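Local coordinates for protein lovastatin nonaketide synthase, polyketide synthase component (Aspergillus terreus, PDB 7CPX) that builds the nonaketide precursor of lovastatin as an iterative polyketide synthase, condensing, methylating and reducing malonyl units to dihydromonacolin L with its partner enoylreductase LovC, at residues A[2105-2110]-A[2122-2127]; A[1873-1878]-A[2128-2133]. The protein carries 2 engineered substitutions. All coordinates share one frame; numbering follows the deposited sequence.

Contact 1 (A[2105-2110]-A[2122-2127])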
ATOM      1  N   GLY A2105     -16.126 -27.305  45.271  1.00137.32           N
ATOM      2  CA  GLY A2105     -16.557 -26.399  44.224  1.00137.32           C
ATOM      3  C   GLY A2105     -15.465 -25.448  43.785  1.00137.32           C
ATOM      4  O   GLY A2105     -15.637 -24.226  43.840  1.00137.32           O
ATOM      5  N   TRP A2106     -14.333 -25.997  43.346  1.00134.49           N
ATOM      6  CA  TRP A2106     -13.201 -25.155  42.974  1.00134.49           C
ATOM      7  C   TRP A2106     -13.534 -24.289  41.765  1.00134.49           C
ATOM      8  O   TRP A2106     -13.322 -23.071  41.784  1.00134.49           O
ATOM      9  CB  TRP A2106     -11.976 -26.025  42.697  1.00134.49           C
ATOM     10  CG  TRP A2106     -10.698 -25.251  42.645  1.00134.49           C
ATOM     11  CD1 TRP A2106      -9.938 -24.996  41.543  1.00134.49           C
ATOM     12  CD2 TRP A2106     -10.029 -24.627  43.748  1.00134.49           C
ATOM     13  NE1 TRP A2106      -8.836 -24.252  41.890  1.00134.49           N
ATOM     14  CE2 TRP A2106      -8.869 -24.012  43.239  1.00134.49           C
ATOM     15  CE3 TRP A2106     -10.301 -24.526  45.116  1.00134.49           C
ATOM     16  CZ2 TRP A2106      -7.980 -23.309  44.048  1.00134.49           C
ATOM     17  CZ3 TRP A2106      -9.417 -23.830  45.918  1.00134.49           C
ATOM     18  CH2 TRP A2106      -8.271 -23.229  45.383  1.00134.49           C
ATOM     19  N   GLU A2107     -14.055 -24.901  40.703  1.00130.50           N
ATOM     20  CA  GLU A2107     -14.397 -24.184  39.479  1.00130.50           C
ATOM     21  C   GLU A2107     -15.731 -24.677  38.935  1.00130.50           C
ATOM     22  O   GLU A2107     -15.880 -24.934  37.735  1.00130.50           O
ATOM     23  CB  GLU A2107     -13.289 -24.333  38.434  1.00130.50           C
ATOM     24  CG  GLU A2107     -13.418 -23.427  37.211  1.00130.50           C
ATOM     25  CD  GLU A2107     -13.398 -21.950  37.555  1.00130.50           C
ATOM     26  OE1 GLU A2107     -14.346 -21.472  38.213  1.00130.50           O
ATOM     27  OE2 GLU A2107     -12.429 -21.264  37.166  1.00130.50           O
ATOM     28  N   VAL A2108     -16.719 -24.822  39.810  1.00125.65           N
ATOM     29  CA  VAL A2108     -18.039 -25.291  39.406  1.00125.65           C
ATOM     30  C   VAL A2108     -18.814 -24.145  38.774  1.00125.65           C
ATOM     31  O   VAL A2108     -18.909 -23.051  39.343  1.00125.65           O
ATOM     32  CB  VAL A2108     -18.800 -25.871  40.611  1.00125.65           C
ATOM     33  CG1 VAL A2108     -20.254 -26.110  40.248  1.00125.65           C
ATOM     34  CG2 VAL A2108     -18.155 -27.160  41.086  1.00125.65           C
ATOM     35  N   MET A2109     -19.375 -24.393  37.588  1.00120.60           N
ATOM     36  CA  MET A2109     -20.264 -23.411  36.980  1.00120.60           C
ATOM     37  C   MET A2109     -21.399 -24.143  36.280  1.00120.60           C
ATOM     38  O   MET A2109     -21.171 -25.228  35.732  1.00120.60           O
ATOM     39  CB  MET A2109     -19.531 -22.509  35.984  1.00120.60           C
ATOM     40  CG  MET A2109     -18.988 -23.229  34.765  1.00120.60           C
ATOM     41  SD  MET A2109     -17.866 -22.190  33.810  1.00120.60           S
ATOM     42  CE  MET A2109     -18.887 -20.746  33.524  1.00120.60           C
ATOM     43  N   PRO A2110     -22.619 -23.602  36.287  1.00118.79           N
ATOM     44  CA  PRO A2110     -23.722 -24.293  35.610  1.00118.79           C
ATOM     45  C   PRO A2110     -23.486 -24.399  34.112  1.00118.79           C
ATOM     46  O   PRO A2110     -22.797 -23.575  33.507  1.00118.79           O
ATOM     47  CB  PRO A2110     -24.939 -23.416  35.923  1.00118.79           C
ATOM     48  CG  PRO A2110     -24.566 -22.665  37.143  1.00118.79           C
ATOM     49  CD  PRO A2110     -23.093 -22.425  37.032  1.00118.79           C
ATOM     50  N   ARG A2122     -10.195 -20.682  24.438  1.00116.24           N
ATOM     51  CA  ARG A2122      -9.654 -20.533  25.781  1.00116.24           C
ATOM     52  C   ARG A2122     -10.215 -21.627  26.679  1.00116.24           C
ATOM     53  O   ARG A2122     -11.037 -21.341  27.560  1.00116.24           O
ATOM     54  CB  ARG A2122      -9.993 -19.163  26.368  1.00116.24           C
ATOM     55  CG  ARG A2122      -9.271 -17.992  25.732  1.00116.24           C
ATOM     56  CD  ARG A2122      -9.536 -16.723  26.527  1.00116.24           C
ATOM     57  NE  ARG A2122      -8.957 -15.536  25.908  1.00116.24           N
ATOM     58  CZ  ARG A2122      -9.546 -14.820  24.959  1.00116.24           C
ATOM     59  NH1 ARG A2122     -10.721 -15.165  24.460  1.00116.24           N
ATOM     60  NH2 ARG A2122      -8.940 -13.729  24.502  1.00116.24           N
ATOM     61  N   PRO A2123      -9.810 -22.881  26.494  1.00117.34           N
ATOM     62  CA  PRO A2123     -10.311 -23.940  27.375  1.00117.34           C
ATOM     63  C   PRO A2123      -9.903 -23.674  28.814  1.00117.34           C
ATOM     64  O   PRO A2123      -8.795 -23.211  29.090  1.00117.34           O
ATOM     65  CB  PRO A2123      -9.656 -25.208  26.818  1.00117.34           C
ATOM     66  CG  PRO A2123      -8.438 -24.732  26.118  1.00117.34           C
ATOM     67  CD  PRO A2123      -8.764 -23.369  25.579  1.00117.34           C
ATOM     68  N   ASP A2124     -10.813 -23.964  29.735  1.00123.04           N
ATOM     69  CA  ASP A2124     -10.571 -23.779  31.161  1.00123.04           C
ATOM     70  C   ASP A2124     -10.443 -25.171  31.772  1.00123.04           C
ATOM     71  O   ASP A2124     -11.416 -25.744  32.264  1.00123.04           O
ATOM     72  CB  ASP A2124     -11.687 -22.970  31.812  1.00123.04           C
ATOM     73  CG  ASP A2124     -11.277 -22.383  33.148  1.00123.04           C
ATOM     74  OD1 ASP A2124     -10.451 -23.009  33.845  1.00123.04           O
ATOM     75  OD2 ASP A2124     -11.779 -21.296  33.501  1.00123.04           O
ATOM     76  N   LEU A2125      -9.231 -25.713  31.732  1.00120.38           N
ATOM     77  CA  LEU A2125      -8.991 -27.035  32.283  1.00120.38           C
ATOM     78  C   LEU A2125      -9.205 -27.019  33.792  1.00120.38           C
ATOM     79  O   LEU A2125      -9.031 -25.995  34.457  1.00120.38           O
ATOM     80  CB  LEU A2125      -7.576 -27.503  31.948  1.00120.38           C
ATOM     81  CG  LEU A2125      -7.176 -27.356  30.477  1.00120.38           C
ATOM     82  CD1 LEU A2125      -5.853 -28.053  30.204  1.00120.38           C
ATOM     83  CD2 LEU A2125      -8.266 -27.891  29.561  1.00120.38           C
ATOM     84  N   SER A2126      -9.598 -28.172  34.328  1.00123.25           N
ATOM     85  CA  SER A2126      -9.996 -28.319  35.725  1.00123.25           C
ATOM     86  C   SER A2126     -11.260 -27.534  36.048  1.00123.25           C
ATOM     87  O   SER A2126     -11.513 -27.216  37.214  1.00123.25           O
ATOM     88  CB  SER A2126      -8.866 -27.904  36.675  1.00123.25           C
ATOM     89  OG  SER A2126      -7.696 -28.667  36.434  1.00123.25           O
ATOM     90  N   THR A2127     -12.052 -27.204  35.033  1.00123.73           N
ATOM     91  CA  THR A2127     -13.372 -26.625  35.227  1.00123.73           C
ATOM     92  C   THR A2127     -14.424 -27.721  35.146  1.00123.73           C
ATOM     93  O   THR A2127     -14.265 -28.706  34.421  1.00123.73           O
ATOM     94  CB  THR A2127     -13.656 -25.554  34.174  1.00123.73           C
ATOM     95  OG1 THR A2127     -12.723 -24.477  34.322  1.00123.73           O
ATOM     96  CG2 THR A2127     -15.073 -25.024  34.318  1.00123.73           C
TER
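Glu-2107 packs the aliphatic part of its side chain against Thr-2127, the point at which the two backbones come closest. Its CG is anti to the backbone N (chi1 -170°) and lies 3.7 Å from Thr-2127 CG2, while the same methyl is 3.5 Å from the carbonyl oxygen Glu-2107 O. Glu-2107 CB adds a contact of 3.6 Å to Ser-2126 O. Two residues on, in strand 2108-2110, an extended chi2 of -169° brings the sulfur of Met-2109 to the same methyl, Met-2109 SD meeting Thr-2127 CG2 at 4.0 Å.

The charged groups contribute no attraction here. Glu-2107 OE2 and Asp-2124 OD2 are 3.7 Å apart with the carboxylate planes almost perpendicular, a proximity that would be expected to raise the proton affinity of one or both acids.

No hydrogen bond crosses between the segments; within 2122-2127, Asp-2124 to Thr-2127 forms a type II beta turn closed by a weak backbone bond from Thr-2127 N to Asp-2124 O, and Ser-2126 takes the positive phi of its third position.

The turn ends the loop that leads from helix 2111-2117 into strand 2128-2130, which runs parallel to strand 2108-2110. This is a short beta-alpha-beta crossover at the surface. Helix 1935-1953 borders it through Leu-1938 and Val-1942, which touch Trp-2106 and Ser-2126.

Contact 2 (A[1873-1878]-A[2128-2133])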
ATOM      1  N   VAL A1873     -26.063 -37.158  34.446  1.00116.19           N
ATOM      2  CA  VAL A1873     -24.866 -36.437  34.861  1.00116.19           C
ATOM      3  C   VAL A1873     -25.255 -35.243  35.719  1.00116.19           C
ATOM      4  O   VAL A1873     -26.090 -34.420  35.324  1.00116.19           O
ATOM      5  CB  VAL A1873     -24.054 -35.994  33.635  1.00116.19           C
ATOM      6  CG1 VAL A1873     -22.784 -35.292  34.067  1.00116.19           C
ATOM      7  CG2 VAL A1873     -23.727 -37.187  32.758  1.00116.19           C
ATOM      8  N   HIS A1874     -24.646 -35.147  36.900  1.00117.16           N
ATOM      9  CA  HIS A1874     -24.741 -33.962  37.738  1.00117.16           C
ATOM     10  C   HIS A1874     -23.597 -32.999  37.464  1.00117.16           C
ATOM     11  O   HIS A1874     -23.806 -31.782  37.412  1.00117.16           O
ATOM     12  CB  HIS A1874     -24.728 -34.356  39.217  1.00117.16           C
ATOM     13  CG  HIS A1874     -25.935 -35.125  39.653  1.00117.16           C
ATOM     14  ND1 HIS A1874     -26.484 -36.139  38.900  1.00117.16           N
ATOM     15  CD2 HIS A1874     -26.693 -35.032  40.770  1.00117.16           C
ATOM     16  CE1 HIS A1874     -27.535 -36.632  39.530  1.00117.16           C
ATOM     17  NE2 HIS A1874     -27.683 -35.978  40.667  1.00117.16           N
ATOM     18  N   PHE A1875     -22.390 -33.532  37.284  1.00120.52           N
ATOM     19  CA  PHE A1875     -21.209 -32.730  37.013  1.00120.52           C
ATOM     20  C   PHE A1875     -20.390 -33.401  35.921  1.00120.52           C
ATOM     21  O   PHE A1875     -20.382 -34.628  35.796  1.00120.52           O
ATOM     22  CB  PHE A1875     -20.358 -32.545  38.273  1.00120.52           C
ATOM     23  CG  PHE A1875     -21.107 -31.939  39.422  1.00120.52           C
ATOM     24  CD1 PHE A1875     -21.175 -30.566  39.574  1.00120.52           C
ATOM     25  CD2 PHE A1875     -21.745 -32.742  40.350  1.00120.52           C
ATOM     26  CE1 PHE A1875     -21.865 -30.004  40.629  1.00120.52           C
ATOM     27  CE2 PHE A1875     -22.437 -32.189  41.406  1.00120.52           C
ATOM     28  CZ  PHE A1875     -22.498 -30.817  41.547  1.00120.52           C
ATOM     29  N   SER A1876     -19.699 -32.584  35.132  1.00118.11           N
ATOM     30  CA  SER A1876     -18.912 -33.114  34.026  1.00118.11           C
ATOM     31  C   SER A1876     -17.745 -32.187  33.724  1.00118.11           C
ATOM     32  O   SER A1876     -17.715 -31.038  34.167  1.00118.11           O
ATOM     33  CB  SER A1876     -19.763 -33.297  32.767  1.00118.11           C
ATOM     34  OG  SER A1876     -20.199 -32.048  32.261  1.00118.11           O
ATOM     35  N   CYS A1877     -16.785 -32.709  32.971  1.00119.71           N
ATOM     36  CA  CYS A1877     -15.676 -31.896  32.490  1.00119.71           C
ATOM     37  C   CYS A1877     -15.991 -31.375  31.091  1.00119.71           C
ATOM     38  O   CYS A1877     -16.287 -32.172  30.194  1.00119.71           O
ATOM     39  CB  CYS A1877     -14.384 -32.704  32.465  1.00119.71           C
ATOM     40  SG  CYS A1877     -12.962 -31.780  31.853  1.00119.71           S
ATOM     41  N   PRO A1878     -15.945 -30.059  30.862  1.00117.66           N
ATOM     42  CA  PRO A1878     -16.322 -29.543  29.534  1.00117.66           C
ATOM     43  C   PRO A1878     -15.500 -30.127  28.401  1.00117.66           C
ATOM     44  O   PRO A1878     -16.042 -30.371  27.315  1.00117.66           O
ATOM     45  CB  PRO A1878     -16.094 -28.030  29.659  1.00117.66           C
ATOM     46  CG  PRO A1878     -15.967 -27.748  31.110  1.00117.66           C
ATOM     47  CD  PRO A1878     -15.472 -28.991  31.759  1.00117.66           C
ATOM     48  N   VAL A2128     -15.505 -27.545  35.901  1.00123.39           N
ATOM     49  CA  VAL A2128     -16.561 -28.544  35.985  1.00123.39           C
ATOM     50  C   VAL A2128     -17.910 -27.877  35.757  1.00123.39           C
ATOM     51  O   VAL A2128     -18.264 -26.908  36.444  1.00123.39           O
ATOM     52  CB  VAL A2128     -16.539 -29.290  37.333  1.00123.39           C
ATOM     53  CG1 VAL A2128     -16.636 -28.322  38.487  1.00123.39           C
ATOM     54  CG2 VAL A2128     -17.671 -30.298  37.394  1.00123.39           C
ATOM     55  N   ILE A2129     -18.655 -28.406  34.792  1.00117.87           N
ATOM     56  CA  ILE A2129     -20.033 -28.014  34.546  1.00117.87           C
ATOM     57  C   ILE A2129     -20.935 -28.732  35.533  1.00117.87           C
ATOM     58  O   ILE A2129     -20.832 -29.950  35.719  1.00117.87           O
ATOM     59  CB  ILE A2129     -20.440 -28.350  33.102  1.00117.87           C
ATOM     60  CG1 ILE A2129     -19.583 -27.582  32.101  1.00117.87           C
ATOM     61  CG2 ILE A2129     -21.907 -28.046  32.895  1.00117.87           C
ATOM     62  CD1 ILE A2129     -19.228 -28.401  30.887  1.00117.87           C
ATOM     63  N   SER A2130     -21.827 -27.976  36.161  1.00118.95           N
ATOM     64  CA  SER A2130     -22.817 -28.505  37.094  1.00118.95           C
ATOM     65  C   SER A2130     -24.138 -28.621  36.346  1.00118.95           C
ATOM     66  O   SER A2130     -24.828 -27.624  36.120  1.00118.95           O
ATOM     67  CB  SER A2130     -22.946 -27.601  38.316  1.00118.95           C
ATOM     68  OG  SER A2130     -24.045 -27.989  39.122  1.00118.95           O
ATOM     69  N   TRP A2131     -24.485 -29.840  35.960  1.00114.88           N
ATOM     70  CA  TRP A2131     -25.700 -30.068  35.192  1.00114.88           C
ATOM     71  C   TRP A2131     -26.920 -29.971  36.100  1.00114.88           C
ATOM     72  O   TRP A2131     -26.978 -30.674  37.114  1.00114.88           O
ATOM     73  CB  TRP A2131     -25.654 -31.431  34.524  1.00114.88           C
ATOM     74  CG  TRP A2131     -24.723 -31.488  33.364  1.00114.88           C
ATOM     75  CD1 TRP A2131     -23.455 -31.979  33.357  1.00114.88           C
ATOM     76  CD2 TRP A2131     -24.984 -31.031  32.034  1.00114.88           C
ATOM     77  NE1 TRP A2131     -22.907 -31.861  32.104  1.00114.88           N
ATOM     78  CE2 TRP A2131     -23.828 -31.280  31.272  1.00114.88           C
ATOM     79  CE3 TRP A2131     -26.085 -30.435  31.413  1.00114.88           C
ATOM     80  CZ2 TRP A2131     -23.740 -30.956  29.922  1.00114.88           C
ATOM     81  CZ3 TRP A2131     -25.996 -30.115  30.073  1.00114.88           C
ATOM     82  CH2 TRP A2131     -24.832 -30.375  29.343  1.00114.88           C
ATOM     83  N   PRO A2132     -27.905 -29.131  35.783  1.00113.92           N
ATOM     84  CA  PRO A2132     -29.113 -29.080  36.615  1.00113.92           C
ATOM     85  C   PRO A2132     -29.823 -30.424  36.626  1.00113.92           C
ATOM     86  O   PRO A2132     -29.842 -31.147  35.628  1.00113.92           O
ATOM     87  CB  PRO A2132     -29.960 -27.992  35.946  1.00113.92           C
ATOM     88  CG  PRO A2132     -29.471 -27.937  34.545  1.00113.92           C
ATOM     89  CD  PRO A2132     -28.010 -28.242  34.613  1.00113.92           C
ATOM     90  N   ARG A2133     -30.414 -30.754  37.775  1.00115.52           N
ATOM     91  CA  ARG A2133     -31.068 -32.040  37.965  1.00115.52           C
ATOM     92  C   ARG A2133     -32.576 -31.948  38.123  1.00115.52           C
ATOM     93  O   ARG A2133     -33.265 -32.942  37.874  1.00115.52           O
ATOM     94  CB  ARG A2133     -30.486 -32.751  39.194  1.00115.52           C
ATOM     95  CG  ARG A2133     -29.011 -33.096  39.070  1.00115.52           C
ATOM     96  CD  ARG A2133     -28.727 -33.839  37.775  1.00115.52           C
ATOM     97  NE  ARG A2133     -29.752 -34.838  37.501  1.00115.52           N
ATOM     98  CZ  ARG A2133     -29.938 -35.421  36.325  1.00115.52           C
ATOM     99  NH1 ARG A2133     -29.161 -35.150  35.289  1.00115.52           N
ATOM    100  NH2 ARG A2133     -30.934 -36.290  36.184  1.00115.52           N
TER
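His-1874 offers one face of its imidazole to Arg-2133, whose CD sits over the ring centre in a CH-pi contact, 3.4 Å from the centroid of the His-1874 ring. Bends at chi2 (-51°) and chi3 (-42°) set CD over the ring and NE close to His-1874 CE1. The guanidinium plane is nearly parallel to the ring, 12° away. The imidazole is held from its own strand by a hydrogen bond between His-1874 ND1 and Tyr-1872 O. The indole of Trp-2131 has Ile-2129 CG2 over one face, displaced toward the rim, and Ser-1876 at its edge. There Trp-2131 NE1 donates to Ser-1876 OG over 2.7 Å, and Asn-1912 OD1 is a second partner of that hydroxyl. The Phe-1875 ring meets Ser-2130 obliquely, CE1 of Phe-1875 lying 3.3 Å from Ser-2130 OG.

The strands themselves are joined by backbone bonds. Ser-1876 and Ile-2129 form an antiparallel hydrogen-bonded pair, Ser-1876 N to Ile-2129 O and Ile-2129 N to Ser-1876 O both at 2.9 Å. At one end a side-chain-to-backbone bond is added, Arg-2133 NH1 reaching Val-1873 O at 3.2 Å from above the carbonyl plane; at the other, Pro-1878 CG packs on Ile-2129 CD1.

Strand 1869-1883 pairs antiparallel with 2128-2130 and also with 1887-1898, where His-1874 and Phe-1875 make a classic beta bulge opposite Gln-1893. Cys-2111 and Phe-2114 of helix 2111-2117 cover Ile-2129, Trp-2131 and Pro-1878, while helix 1935-1953 covers Cys-1877 and Val-2128.

Overall arrangement
Strand 2128-2130 joins the two contacts: it pairs in parallel with 2108-2110, the strand of contact 1, and antiparallel with 1869-1883 in contact 2. Met-2109 N and O probably bond to Val-2128 O and Ser-2130 N, so the three strands share a sheet, and the contact centres are about 10 Å apart. Contact 1 is a surface contact between segments close in sequence, made by packing without hydrogen bonds across it. Contact 2 is buried, brings together segments about 250 residues apart, and combines backbone pairing with aromatic packing and a serine-indole bond. Both are structural packing, away from the catalytic and cofactor sites.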